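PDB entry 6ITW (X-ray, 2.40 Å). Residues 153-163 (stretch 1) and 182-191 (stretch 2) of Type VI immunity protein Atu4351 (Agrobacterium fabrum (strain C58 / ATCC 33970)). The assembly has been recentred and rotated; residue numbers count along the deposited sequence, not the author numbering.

Stretch 1 (153-163) LMFNRLLKNLG
Stretch 2 182-191: QLTVENMRPV

Helix 155-162 packs against a 3-10 turn (185-187) and the strand that follows it (188-191), the helix and strand axes crossing at -66° with a closest approach of 9.7 Å. The register runs from M154 beside V185 (CA-CA 6.3 Å) to L162 beside P190 (CA-CA 7.1 Å). No direct hydrogen bond links the stretches; apolar packing dominates the 464 Å² buried.

Selenomethionine M154 (phi/psi -107/-18) extends its flexible chain as m, t, m, placing M154 SE 4.0 Å from M188 CG and M154 CG 3.9 Å from V185 CG1. Selenomethionine M188, coiled m, m, m, also points toward the helix. One helical turn after M154, L158 (m, t) starts sideways, but its CD2 reaches 3.7 Å from both V185 CB and M188 CB. L162 is also m, t; L162 CD1 lies 3.6 Å from M188 O and 4.0 Å from P190 CD; P190 (phi/psi -78/131) offers a compact apolar ring.

R157 (m, t, m, chi4 152°) folds back so that NH2 donates to L153 O (2.9 Å, 169°), while V185 CG1 (chi1 m) covers one guanidinium face, 3.3 Å from R157 NH1. The oxygen of water 1 accepts from R157 NH1 (3.3 Å) and from V185 N (2.9 Å), bridging the stretches. G163 ends the helix with phi 87°, where a CB would jam against the preceding carbonyl.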

ATOM      1  N   LEU A 153       9.423  -8.232  14.480  1.00 46.89           N
ATOM      2  CA  LEU A 153       8.158  -7.856  13.858  1.00 42.16           C
ATOM      3  C   LEU A 153       7.133  -7.400  14.899  1.00 42.48           C
ATOM      4  O   LEU A 153       7.120  -7.868  16.042  1.00 43.82           O
ATOM      5  CB  LEU A 153       7.630  -9.028  13.044  1.00 41.58           C
ATOM      6  CG  LEU A 153       8.621  -9.415  11.933  1.00 45.14           C
ATOM      7  CD1 LEU A 153       8.081 -10.525  11.062  1.00 46.10           C
ATOM      8  CD2 LEU A 153       8.938  -8.216  11.072  1.00 44.97           C
HETATM    9  N   MSE A 154       6.278  -6.451  14.504  1.00 36.87           N
HETATM   10  CA  MSE A 154       5.348  -5.844  15.465  1.00 38.90           C
HETATM   11  C   MSE A 154       3.865  -6.250  15.337  1.00 38.31           C
HETATM   12  O   MSE A 154       3.099  -6.038  16.292  1.00 36.55           O
HETATM   13  CB  MSE A 154       5.423  -4.309  15.396  1.00 30.09           C
HETATM   14  CG  MSE A 154       6.735  -3.719  15.819  1.00 36.98           C
HETATM   15 SE   MSE A 154       6.587  -1.770  16.045  0.87 35.94          SE
HETATM   16  CE  MSE A 154       6.643  -1.258  14.175  1.00 32.86           C
ATOM     17  N   PHE A 155       3.441  -6.815  14.195  1.00 36.42           N
ATOM     18  CA  PHE A 155       1.997  -6.969  13.969  1.00 41.28           C
ATOM     19  C   PHE A 155       1.320  -7.796  15.066  1.00 39.51           C
ATOM     20  O   PHE A 155       0.325  -7.355  15.656  1.00 39.55           O
ATOM     21  CB  PHE A 155       1.685  -7.585  12.607  1.00 37.81           C
ATOM     22  CG  PHE A 155       0.195  -7.764  12.382  1.00 40.86           C
ATOM     23  CD1 PHE A 155      -0.611  -6.665  12.092  1.00 36.61           C
ATOM     24  CD2 PHE A 155      -0.407  -9.012  12.515  1.00 37.71           C
ATOM     25  CE1 PHE A 155      -1.988  -6.810  11.903  1.00 36.49           C
ATOM     26  CE2 PHE A 155      -1.785  -9.161  12.329  1.00 35.31           C
ATOM     27  CZ  PHE A 155      -2.573  -8.064  12.020  1.00 34.71           C
ATOM     28  N   ASN A 156       1.829  -9.002  15.348  1.00 37.43           N
ATOM     29  CA  ASN A 156       1.142  -9.894  16.291  1.00 41.69           C
ATOM     30  C   ASN A 156       0.980  -9.254  17.664  1.00 41.90           C
ATOM     31  O   ASN A 156      -0.110  -9.289  18.252  1.00 44.46           O
ATOM     32  CB  ASN A 156       1.889 -11.216  16.405  1.00 40.96           C
ATOM     33  CG  ASN A 156       1.753 -12.053  15.154  1.00 40.27           C
ATOM     34  OD1 ASN A 156       0.885 -11.800  14.319  1.00 41.26           O
ATOM     35  ND2 ASN A 156       2.620 -13.039  15.006  1.00 38.22           N
ATOM     36  N   ARG A 157       2.042  -8.637  18.185  1.00 42.45           N
ATOM     37  CA  ARG A 157       1.914  -7.960  19.472  1.00 42.27           C
ATOM     38  C   ARG A 157       0.926  -6.802  19.392  1.00 42.07           C
ATOM     39  O   ARG A 157       0.165  -6.559  20.339  1.00 44.21           O
ATOM     40  CB  ARG A 157       3.282  -7.479  19.954  1.00 41.88           C
ATOM     41  CG  ARG A 157       4.245  -8.608  20.331  1.00 47.50           C
ATOM     42  CD  ARG A 157       5.612  -8.051  20.747  1.00 47.65           C
ATOM     43  NE  ARG A 157       6.412  -7.712  19.577  1.00 50.64           N
ATOM     44  CZ  ARG A 157       7.354  -6.771  19.551  1.00 47.57           C
ATOM     45  NH1 ARG A 157       7.618  -6.050  20.633  1.00 43.60           N
ATOM     46  NH2 ARG A 157       8.017  -6.536  18.428  1.00 40.24           N
ATOM     47  N   LEU A 158       0.906  -6.075  18.268  1.00 43.20           N
ATOM     48  CA  LEU A 158      -0.019  -4.951  18.173  1.00 43.22           C
ATOM     49  C   LEU A 158      -1.463  -5.435  18.061  1.00 41.07           C
ATOM     50  O   LEU A 158      -2.366  -4.859  18.678  1.00 40.08           O
ATOM     51  CB  LEU A 158       0.358  -4.054  16.998  1.00 40.71           C
ATOM     52  CG  LEU A 158       1.670  -3.275  17.136  1.00 42.02           C
ATOM     53  CD1 LEU A 158       1.845  -2.428  15.898  1.00 35.02           C
ATOM     54  CD2 LEU A 158       1.740  -2.402  18.431  1.00 33.68           C
ATOM     55  N   LEU A 159      -1.697  -6.499  17.291  1.00 38.21           N
ATOM     56  CA  LEU A 159      -3.018  -7.121  17.261  1.00 42.90           C
ATOM     57  C   LEU A 159      -3.505  -7.441  18.672  1.00 44.51           C
ATOM     58  O   LEU A 159      -4.558  -6.955  19.105  1.00 41.60           O
ATOM     59  CB  LEU A 159      -2.976  -8.383  16.401  1.00 41.32           C
ATOM     60  CG  LEU A 159      -4.302  -9.147  16.311  1.00 42.86           C
ATOM     61  CD1 LEU A 159      -5.447  -8.246  15.830  1.00 41.25           C
ATOM     62  CD2 LEU A 159      -4.132 -10.357  15.407  1.00 31.36           C
ATOM     63  N   LYS A 160      -2.704  -8.199  19.430  1.00 48.40           N
ATOM     64  CA  LYS A 160      -3.079  -8.577  20.794  1.00 45.97           C
ATOM     65  C   LYS A 160      -3.266  -7.364  21.705  1.00 48.14           C
ATOM     66  O   LYS A 160      -4.280  -7.256  22.400  1.00 49.05           O
ATOM     67  CB  LYS A 160      -2.038  -9.523  21.381  1.00 53.26           C
ATOM     68  CG  LYS A 160      -2.158  -9.679  22.896  1.00 57.84           C
ATOM     69  CD  LYS A 160      -1.175 -10.696  23.428  1.00 62.58           C
ATOM     70  CE  LYS A 160      -1.069 -10.626  24.943  1.00 70.04           C
ATOM     71  NZ  LYS A 160       0.013 -11.542  25.421  1.00 83.05           N
ATOM     72  N   ASN A 161      -2.301  -6.444  21.740  1.00 49.71           N
ATOM     73  CA  ASN A 161      -2.376  -5.379  22.746  1.00 46.35           C
ATOM     74  C   ASN A 161      -3.227  -4.180  22.340  1.00 49.76           C
ATOM     75  O   ASN A 161      -3.695  -3.450  23.227  1.00 49.50           O
ATOM     76  CB  ASN A 161      -0.972  -4.889  23.114  1.00 51.77           C
ATOM     77  CG  ASN A 161      -0.086  -6.008  23.655  1.00 63.65           C
ATOM     78  OD1 ASN A 161       0.993  -6.268  23.122  1.00 61.27           O
ATOM     79  ND2 ASN A 161      -0.549  -6.687  24.707  1.00 63.45           N
ATOM     80  N   LEU A 162      -3.422  -3.917  21.044  1.00 45.20           N
ATOM     81  CA  LEU A 162      -4.274  -2.802  20.654  1.00 44.75           C
ATOM     82  C   LEU A 162      -5.617  -3.238  20.086  1.00 42.74           C
ATOM     83  O   LEU A 162      -6.511  -2.396  19.949  1.00 45.20           O
ATOM     84  CB  LEU A 162      -3.555  -1.901  19.637  1.00 43.32           C
ATOM     85  CG  LEU A 162      -2.238  -1.272  20.117  1.00 45.71           C
ATOM     86  CD1 LEU A 162      -1.505  -0.622  18.951  1.00 39.40           C
ATOM     87  CD2 LEU A 162      -2.479  -0.255  21.223  1.00 38.51           C
ATOM     88  N   GLY A 163      -5.791  -4.520  19.775  1.00 38.15           N
ATOM     89  CA  GLY A 163      -6.998  -5.000  19.142  1.00 43.00           C
ATOM     90  C   GLY A 163      -6.931  -4.892  17.630  1.00 47.91           C
ATOM     91  O   GLY A 163      -6.010  -4.318  17.048  1.00 44.48           O
ATOM     92  N   GLN A 182      10.203   6.390  19.301  1.00 40.19           N
ATOM     93  CA  GLN A 182      10.709   5.027  19.192  1.00 39.96           C
ATOM     94  C   GLN A 182       9.852   4.211  18.240  1.00 41.69           C
ATOM     95  O   GLN A 182       8.620   4.275  18.279  1.00 42.14           O
ATOM     96  CB  GLN A 182      10.727   4.323  20.543  1.00 40.91           C
ATOM     97  CG  GLN A 182      11.717   4.895  21.529  1.00 44.91           C
ATOM     98  CD  GLN A 182      11.664   4.152  22.838  1.00 48.28           C
ATOM     99  OE1 GLN A 182      10.773   4.387  23.656  1.00 53.34           O
ATOM    100  NE2 GLN A 182      12.603   3.226  23.038  1.00 51.20           N
ATOM    101  N   LEU A 183      10.519   3.444  17.387  1.00 40.49           N
ATOM    102  CA  LEU A 183       9.876   2.390  16.616  1.00 38.21           C
ATOM    103  C   LEU A 183       9.798   1.155  17.517  1.00 42.17           C
ATOM    104  O   LEU A 183      10.610   0.231  17.436  1.00 43.26           O
ATOM    105  CB  LEU A 183      10.659   2.128  15.345  1.00 40.69           C
ATOM    106  CG  LEU A 183       9.904   1.730  14.087  1.00 44.51           C
ATOM    107  CD1 LEU A 183       9.011   2.879  13.655  1.00 42.51           C
ATOM    108  CD2 LEU A 183      10.905   1.344  13.002  1.00 40.76           C
ATOM    109  N   THR A 184       8.834   1.181  18.440  1.00 38.23           N
ATOM    110  CA  THR A 184       8.528   0.069  19.332  1.00 42.07           C
ATOM    111  C   THR A 184       7.014  -0.027  19.493  1.00 41.19           C
ATOM    112  O   THR A 184       6.287   0.950  19.284  1.00 40.05           O
ATOM    113  CB  THR A 184       9.180   0.220  20.728  1.00 38.43           C
ATOM    114  OG1 THR A 184       8.758   1.451  21.324  1.00 39.94           O
ATOM    115  CG2 THR A 184      10.695   0.203  20.635  1.00 43.11           C
ATOM    116  N   VAL A 185       6.546  -1.217  19.889  1.00 40.52           N
ATOM    117  CA  VAL A 185       5.108  -1.456  20.047  1.00 42.50           C
ATOM    118  C   VAL A 185       4.491  -0.477  21.031  1.00 39.57           C
ATOM    119  O   VAL A 185       3.350  -0.045  20.848  1.00 41.11           O
ATOM    120  CB  VAL A 185       4.826  -2.919  20.465  1.00 40.96           C
ATOM    121  CG1 VAL A 185       5.414  -3.885  19.449  1.00 43.68           C
ATOM    122  CG2 VAL A 185       5.358  -3.209  21.853  1.00 36.44           C
ATOM    123  N   GLU A 186       5.242  -0.069  22.058  1.00 43.23           N
ATOM    124  CA  GLU A 186       4.688   0.835  23.062  1.00 40.35           C
ATOM    125  C   GLU A 186       4.317   2.187  22.467  1.00 42.76           C
ATOM    126  O   GLU A 186       3.407   2.851  22.973  1.00 35.83           O
ATOM    127  CB  GLU A 186       5.684   1.029  24.212  1.00 48.86           C
ATOM    128  CG  GLU A 186       5.961  -0.214  25.067  1.00 51.30           C
ATOM    129  CD  GLU A 186       6.922  -1.222  24.405  1.00 64.78           C
ATOM    130  OE1 GLU A 186       7.520  -0.905  23.342  1.00 58.06           O
ATOM    131  OE2 GLU A 186       7.066  -2.343  24.957  1.00 66.87           O
ATOM    132  N   ASN A 187       5.008   2.620  21.406  1.00 40.30           N
ATOM    133  CA  ASN A 187       4.756   3.925  20.799  1.00 41.64           C
ATOM    134  C   ASN A 187       3.742   3.853  19.651  1.00 41.46           C
ATOM    135  O   ASN A 187       3.465   4.874  19.011  1.00 40.24           O
ATOM    136  CB  ASN A 187       6.092   4.521  20.322  1.00 36.15           C
ATOM    137  CG  ASN A 187       5.971   5.957  19.815  1.00 42.30           C
ATOM    138  OD1 ASN A 187       5.247   6.785  20.381  1.00 42.49           O
ATOM    139  ND2 ASN A 187       6.687   6.254  18.724  1.00 40.06           N
HETATM  140  N   MSE A 188       3.186   2.679  19.374  1.00 35.15           N
HETATM  141  CA  MSE A 188       2.217   2.523  18.294  1.00 37.33           C
HETATM  142  C   MSE A 188       0.754   2.661  18.795  1.00 43.67           C
HETATM  143  O   MSE A 188       0.424   2.222  19.902  1.00 43.18           O
HETATM  144  CB  MSE A 188       2.421   1.165  17.628  1.00 33.85           C
HETATM  145  CG  MSE A 188       3.857   0.892  17.157  1.00 37.96           C
HETATM  146 SE   MSE A 188       4.491   2.161  15.803  0.80 30.85          SE
HETATM  147  CE  MSE A 188       3.566   1.453  14.227  1.00 31.95           C
ATOM    148  N   ARG A 189      -0.113   3.260  17.984  1.00 36.79           N
ATOM    149  CA  ARG A 189      -1.523   3.437  18.307  1.00 38.48           C
ATOM    150  C   ARG A 189      -2.375   3.210  17.064  1.00 40.98           C
ATOM    151  O   ARG A 189      -1.927   3.489  15.946  1.00 38.05           O
ATOM    152  CB  ARG A 189      -1.828   4.846  18.834  1.00 38.56           C
ATOM    153  CG  ARG A 189      -0.996   5.301  19.971  1.00 47.62           C
ATOM    154  CD  ARG A 189      -1.435   4.664  21.269  1.00 51.22           C
ATOM    155  NE  ARG A 189      -0.920   5.465  22.369  1.00 55.69           N
ATOM    156  CZ  ARG A 189       0.294   5.299  22.880  1.00 61.25           C
ATOM    157  NH1 ARG A 189       1.076   4.347  22.386  1.00 50.68           N
ATOM    158  NH2 ARG A 189       0.716   6.073  23.878  1.00 70.05           N
ATOM    159  N   PRO A 190      -3.610   2.737  17.231  1.00 41.14           N
ATOM    160  CA  PRO A 190      -4.542   2.668  16.087  1.00 40.03           C
ATOM    161  C   PRO A 190      -5.114   4.050  15.793  1.00 35.74           C
ATOM    162  O   PRO A 190      -5.550   4.756  16.706  1.00 43.09           O
ATOM    163  CB  PRO A 190      -5.632   1.699  16.568  1.00 40.28           C
ATOM    164  CG  PRO A 190      -5.613   1.830  18.097  1.00 37.38           C
ATOM    165  CD  PRO A 190      -4.208   2.249  18.491  1.00 37.20           C
ATOM    166  N   VAL A 191      -5.072   4.461  14.519  1.00 31.16           N
ATOM    167  CA  VAL A 191      -5.491   5.801  14.114  1.00 33.49           C
ATOM    168  C   VAL A 191      -6.221   5.733  12.772  1.00 34.10           C
ATOM    169  O   VAL A 191      -6.114   4.762  12.021  1.00 34.36           O
ATOM    170  CB  VAL A 191      -4.311   6.806  13.980  1.00 34.01           C
ATOM    171  CG1 VAL A 191      -3.588   7.006  15.285  1.00 34.29           C
ATOM    172  CG2 VAL A 191      -3.340   6.326  12.913  1.00 35.26           C
TER
HETATM  173  O   HOH W   1       8.849  -3.028  20.164  1.00 38.05           O